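Local structure of xylose isomerase-like TIM barrel (Anabaena variabilis ATCC 29413, 2QW5) at residues A[244-249]-A[264-269]; A[7-12]-A[276-281]. The protein probably acts as a sugar or sugar-phosphate isomerase or epimerase, binding a zinc ion and D-xylose in a TIM-barrel pocket. One frame throughout, in Å; residues are numbered along the deposited sequence.

Contact 1: A[244-249]-A[264-269]; sequences HYVQVS and KSFLTP. With ZN (zinc ion), chain D.
Strand 244-248 of the TIM barrel meets the helix that follows it, 264-269, through a sparse apolar contact in the layer between barrel wall and outer helices. The two short segments run nearly antiparallel, at 160°, with their axes 11.0 Å apart, so side chains must span the gap and no hydrogen bond crosses it. Phe266 does most of this work. With CG anti to the backbone N (chi1 179°), its ring reaches straight for the strand and meets Val246 tip to tip, CE2 lying 4.2 Å from Val246 CG1. That methyl is itself anti to its own backbone N, which sends it outward. The same Phe266 CE2 stands 4.1 Å from the backbone O of Gln247 and 4.4 Å from Val248 CG1, so one corner of the ring rests obliquely on three successive residues. Leu267 adds a lighter touch, its CD2 coming within 4.3 Å of Val248 CG1. Between the two valines the chain turns Gln247 the other way, into the barrel, where OE1 binds zinc at 2.4 Å and NE2 is held by Glu49. One strand thus offers methyls to the helix and a ligand to the metal. Around this core, Phe230 meets the Phe266 ring with nearly parallel planes, Ile215 of strand 211-216 touches it too, and Leu329 and Ile332 of helix 314-332 pack on Leu267.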
loop_
_atom_site.group_PDB
_atom_site.type_symbol
_atom_site.label_atom_id
_atom_site.label_comp_id
_atom_site.label_asym_id
_atom_site.label_seq_id
_atom_site.Cartn_x
_atom_site.Cartn_y
_atom_site.Cartn_z
ATOM N N HIS A 244 7.190 -35.350 9.763
ATOM C CA HIS A 244 8.438 -35.427 9.024
ATOM C C HIS A 244 9.576 -34.558 9.487
ATOM O O HIS A 244 10.726 -34.815 9.113
ATOM C CB HIS A 244 8.176 -35.153 7.546
ATOM C CG HIS A 244 7.219 -36.120 6.910
ATOM N ND1 HIS A 244 7.128 -37.440 7.296
ATOM C CD2 HIS A 244 6.404 -35.986 5.843
ATOM C CE1 HIS A 244 6.249 -38.056 6.525
ATOM N NE2 HIS A 244 5.809 -37.202 5.624
ATOM N N TYR A 245 9.288 -33.502 10.245
ATOM C CA TYR A 245 10.335 -32.525 10.591
ATOM C C TYR A 245 9.910 -31.638 11.738
ATOM O O TYR A 245 8.726 -31.473 11.972
ATOM C CB TYR A 245 10.592 -31.675 9.356
ATOM C CG TYR A 245 11.879 -30.873 9.296
ATOM C CD1 TYR A 245 13.136 -31.463 9.471
ATOM C CD2 TYR A 245 11.846 -29.539 8.912
ATOM C CE1 TYR A 245 14.334 -30.705 9.288
ATOM C CE2 TYR A 245 13.025 -28.790 8.746
ATOM C CZ TYR A 245 14.242 -29.367 8.932
ATOM O OH TYR A 245 15.360 -28.592 8.783
ATOM N N VAL A 246 10.881 -31.037 12.425
ATOM C CA VAL A 246 10.624 -30.197 13.613
ATOM C C VAL A 246 11.628 -29.046 13.612
ATOM O O VAL A 246 12.819 -29.288 13.391
ATOM C CB VAL A 246 10.767 -30.987 14.939
ATOM C CG1 VAL A 246 10.690 -30.057 16.159
ATOM C CG2 VAL A 246 9.690 -32.046 15.074
ATOM N N GLN A 247 11.115 -27.825 13.833
ATOM C CA GLN A 247 11.898 -26.607 13.917
ATOM C C GLN A 247 11.717 -25.910 15.275
ATOM O O GLN A 247 10.596 -25.827 15.807
ATOM C CB GLN A 247 11.521 -25.652 12.816
ATOM C CG GLN A 247 11.811 -26.136 11.453
ATOM C CD GLN A 247 11.447 -25.095 10.440
ATOM O OE1 GLN A 247 10.372 -24.515 10.503
ATOM N NE2 GLN A 247 12.369 -24.804 9.530
ATOM N N VAL A 248 12.833 -25.464 15.861
ATOM C CA VAL A 248 12.819 -24.705 17.111
ATOM C C VAL A 248 13.159 -23.275 16.702
ATOM O O VAL A 248 14.184 -23.017 16.032
ATOM C CB VAL A 248 13.748 -25.263 18.223
ATOM C CG1 VAL A 248 13.128 -26.576 18.764
ATOM C CG2 VAL A 248 15.187 -25.452 17.722
ATOM N N SER A 249 12.280 -22.361 17.104
ATOM C CA SER A 249 12.366 -20.950 16.740
ATOM C C SER A 249 11.594 -20.166 17.771
ATOM O O SER A 249 10.454 -20.556 18.097
ATOM C CB SER A 249 11.700 -20.727 15.389
ATOM O OG SER A 249 11.982 -19.440 14.900
ATOM N N LYS A 264 9.732 -27.414 27.386
ATOM C CA LYS A 264 9.284 -28.692 27.969
ATOM C C LYS A 264 7.992 -29.153 27.336
ATOM O O LYS A 264 7.894 -30.308 26.876
ATOM C CB LYS A 264 9.102 -28.579 29.486
ATOM C CG LYS A 264 8.848 -29.875 30.212
ATOM C CD LYS A 264 8.557 -29.636 31.691
ATOM C CE LYS A 264 8.440 -30.984 32.424
ATOM N NZ LYS A 264 8.288 -30.865 33.916
ATOM N N SER A 265 7.014 -28.244 27.306
ATOM C CA SER A 265 5.680 -28.547 26.747
ATOM C C SER A 265 5.627 -28.790 25.268
ATOM O O SER A 265 4.769 -29.548 24.790
ATOM C CB SER A 265 4.706 -27.441 27.115
ATOM O OG SER A 265 4.346 -27.633 28.448
ATOM N N PHE A 266 6.542 -28.156 24.543
ATOM C CA PHE A 266 6.652 -28.314 23.095
ATOM C C PHE A 266 7.449 -29.579 22.748
ATOM O O PHE A 266 7.003 -30.378 21.950
ATOM C CB PHE A 266 7.306 -27.078 22.446
ATOM C CG PHE A 266 7.461 -27.203 20.969
ATOM C CD1 PHE A 266 6.341 -27.087 20.134
ATOM C CD2 PHE A 266 8.713 -27.494 20.399
ATOM C CE1 PHE A 266 6.467 -27.228 18.748
ATOM C CE2 PHE A 266 8.856 -27.655 19.011
ATOM C CZ PHE A 266 7.717 -27.505 18.177
ATOM N N LEU A 267 8.634 -29.748 23.332
ATOM C CA LEU A 267 9.492 -30.871 22.972
ATOM C C LEU A 267 9.149 -32.227 23.577
ATOM O O LEU A 267 9.456 -33.250 22.949
ATOM C CB LEU A 267 10.982 -30.574 23.267
ATOM C CG LEU A 267 11.771 -29.578 22.401
ATOM C CD1 LEU A 267 13.137 -29.495 22.965
ATOM C CD2 LEU A 267 11.824 -29.991 20.943
ATOM N N THR A 268 8.590 -32.259 24.775
ATOM C CA THR A 268 8.310 -33.551 25.424
ATOM C C THR A 268 7.470 -34.509 24.555
ATOM O O THR A 268 7.908 -35.626 24.330
ATOM C CB THR A 268 7.732 -33.386 26.833
ATOM O OG1 THR A 268 8.735 -32.756 27.637
ATOM C CG2 THR A 268 7.339 -34.746 27.420
ATOM N N PRO A 269 6.299 -34.064 24.036
ATOM C CA PRO A 269 5.530 -34.987 23.194
ATOM C C PRO A 269 6.202 -35.383 21.878
ATOM O O PRO A 269 5.995 -36.510 21.393
ATOM C CB PRO A 269 4.209 -34.243 22.954
ATOM C CG PRO A 269 4.484 -32.825 23.280
ATOM C CD PRO A 269 5.594 -32.790 24.256
HETATM ZN ZN ZN D . 9.640 -22.296 9.994
HETATM O O HOH W 1 9.127 -20.420 9.412
#

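Contact 2: A[7-12]-A[276-281]. With ZN (zinc ion), chain D.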
loop_
_atom_site.group_PDB
_atom_site.type_symbol
_atom_site.label_atom_id
_atom_site.label_comp_id
_atom_site.label_asym_id
_atom_site.label_seq_id
_atom_site.Cartn_x
_atom_site.Cartn_y
_atom_site.Cartn_z
ATOM N N ALA A 7 20.991 -42.073 21.711
ATOM C CA ALA A 7 21.819 -41.218 20.805
ATOM C C ALA A 7 21.271 -39.786 20.764
ATOM O O ALA A 7 20.050 -39.584 20.649
ATOM C CB ALA A 7 21.849 -41.807 19.395
ATOM N N THR A 8 22.184 -38.808 20.857
ATOM C CA THR A 8 21.831 -37.374 20.807
ATOM C C THR A 8 21.381 -37.009 19.375
ATOM O O THR A 8 22.044 -37.400 18.396
ATOM C CB THR A 8 23.017 -36.443 21.247
ATOM O OG1 THR A 8 24.107 -36.544 20.312
ATOM C CG2 THR A 8 23.502 -36.789 22.690
ATOM N N SER A 9 20.274 -36.267 19.263
ATOM C CA SER A 9 19.715 -35.911 17.952
ATOM C C SER A 9 20.617 -34.940 17.158
ATOM O O SER A 9 21.495 -34.278 17.708
ATOM C CB SER A 9 18.292 -35.350 18.093
ATOM O OG SER A 9 18.301 -34.111 18.764
ATOM N N ASP A 10 20.424 -34.937 15.847
ATOM C CA ASP A 10 21.134 -34.036 14.927
ATOM C C ASP A 10 20.441 -32.679 15.008
ATOM O O ASP A 10 19.200 -32.596 14.992
ATOM C CB ASP A 10 21.051 -34.536 13.476
ATOM C CG ASP A 10 21.980 -35.690 13.188
ATOM O OD1 ASP A 10 22.872 -35.977 13.993
ATOM O OD2 ASP A 10 21.827 -36.303 12.120
ATOM N N ILE A 11 21.248 -31.638 15.090
ATOM C CA ILE A 11 20.756 -30.275 15.148
ATOM C C ILE A 11 21.206 -29.582 13.883
ATOM O O ILE A 11 22.406 -29.549 13.580
ATOM C CB ILE A 11 21.276 -29.502 16.415
ATOM C CG1 ILE A 11 21.007 -30.279 17.700
ATOM C CG2 ILE A 11 20.661 -28.078 16.506
ATOM C CD1 ILE A 11 19.568 -30.626 17.892
ATOM N N TYR A 12 20.247 -29.030 13.139
ATOM C CA TYR A 12 20.510 -28.270 11.907
ATOM C C TYR A 12 20.291 -26.791 12.194
ATOM O O TYR A 12 19.768 -26.444 13.241
ATOM C CB TYR A 12 19.533 -28.680 10.813
ATOM C CG TYR A 12 19.679 -30.063 10.201
ATOM C CD1 TYR A 12 20.445 -31.096 10.796
ATOM C CD2 TYR A 12 18.913 -30.401 9.068
ATOM C CE1 TYR A 12 20.496 -32.390 10.195
ATOM C CE2 TYR A 12 18.975 -31.665 8.495
ATOM C CZ TYR A 12 19.761 -32.651 9.050
ATOM O OH TYR A 12 19.778 -33.898 8.464
ATOM N N GLY A 276 13.911 -37.653 14.063
ATOM C CA GLY A 276 14.581 -36.939 12.980
ATOM C C GLY A 276 15.400 -35.754 13.470
ATOM O O GLY A 276 15.555 -35.556 14.659
ATOM N N PRO A 277 15.932 -34.949 12.538
ATOM C CA PRO A 277 16.714 -33.777 12.916
ATOM C C PRO A 277 15.846 -32.632 13.460
ATOM O O PRO A 277 14.704 -32.495 13.018
ATOM C CB PRO A 277 17.374 -33.371 11.597
ATOM C CG PRO A 277 16.473 -33.862 10.551
ATOM C CD PRO A 277 15.854 -35.110 11.072
ATOM N N ILE A 278 16.392 -31.844 14.394
ATOM C CA ILE A 278 15.723 -30.668 14.988
ATOM C C ILE A 278 16.432 -29.449 14.412
ATOM O O ILE A 278 17.604 -29.290 14.654
ATOM C CB ILE A 278 15.850 -30.648 16.539
ATOM C CG1 ILE A 278 15.174 -31.866 17.181
ATOM C CG2 ILE A 278 15.248 -29.361 17.115
ATOM C CD1 ILE A 278 13.677 -31.898 17.012
ATOM N N ALA A 279 15.726 -28.602 13.631
ATOM C CA ALA A 279 16.357 -27.428 12.997
ATOM C C ALA A 279 16.151 -26.122 13.771
ATOM O O ALA A 279 15.061 -25.816 14.162
ATOM C CB ALA A 279 15.879 -27.250 11.608
ATOM N N VAL A 280 17.244 -25.398 14.013
ATOM C CA VAL A 280 17.211 -24.065 14.598
ATOM C C VAL A 280 16.865 -23.128 13.430
ATOM O O VAL A 280 17.625 -23.056 12.477
ATOM C CB VAL A 280 18.606 -23.668 15.179
ATOM C CG1 VAL A 280 18.674 -22.151 15.479
ATOM C CG2 VAL A 280 18.912 -24.516 16.401
ATOM N N GLU A 281 15.711 -22.455 13.492
ATOM C CA GLU A 281 15.310 -21.529 12.433
ATOM C C GLU A 281 15.220 -20.084 12.947
ATOM O O GLU A 281 14.226 -19.680 13.534
ATOM C CB GLU A 281 14.014 -21.949 11.791
ATOM C CG GLU A 281 13.820 -21.208 10.449
ATOM C CD GLU A 281 12.545 -21.560 9.782
ATOM O OE1 GLU A 281 11.524 -21.504 10.510
ATOM O OE2 GLU A 281 12.559 -21.846 8.563
HETATM ZN ZN ZN D . 9.640 -22.296 9.994
HETATM O O HOH W 2 18.219 -36.483 14.945
HETATM O O HOH W 1 9.127 -20.420 9.412
#
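Proline against tyrosine face sets the character of the pairing between 7-12 and 276-281. Pro277 CB lies over one face of the Tyr12 ring, 3.6 Å from the centroid and 17° off the normal, a CH-pi contact displaced toward the rim at CE1 and CZ. Tyr12 keeps CG beside its backbone N (chi1 -70°), which lays the ring back over the proline of the neighbouring strand; its CB meanwhile rests 4.0 Å from Ala279 CB. A leucine here has no flat ring face to offer Pro277 CB, so the CH-pi contact would go and the packing at the start of this strand pair would probably loosen. On the other face of the sheet Ile11 and Ile278 lie side by side and point the same way, Ile11 CD1 meeting Ile278 CB, while the Ile11 side chain crosses that of Val280 obliquely, CG2 to CG2 at 4.0 Å. Three backbone bonds fix the register: Ile278 N to Asp10 O at 3.0 Å, nearly along the C=O axis, Tyr12 N to Ile278 O at 3.1 Å, and Val280 N to Tyr12 O at 2.8 Å, almost straight at 176°. Just beyond the strand, Glu281 extends away from this pair and binds zinc through OE1, with Glu183, Asp216 and Gln247 as the other protein ligands. Such a parallel pairing of first and last strands is the closure of a TIM barrel, with a metal ligand at the C-terminal end of a strand.

Overall arrangement
Both contacts share the wall formed by neighbouring strands 243-248 and 278-280, but they use it differently. Contact 1 is fully buried and faces outward, joining a strand to its helix mainly by apolar side chains, with no hydrogen bond between them; contact 2 is partly buried, runs within the sheet, and combines three backbone hydrogen bonds with side-chain packing on both faces of the sheet, its loop end reaching the surface. The larger interface, 371 against 131 Å², belongs to the strand pair. They meet directly: Val248 N lies 2.8 Å from Ala279 O, probably hydrogen-bonded, and Val246 packs on Ile278. Toward the barrel mouth their chemistry converges, as Gln247 and Glu281 bind the same zinc ion.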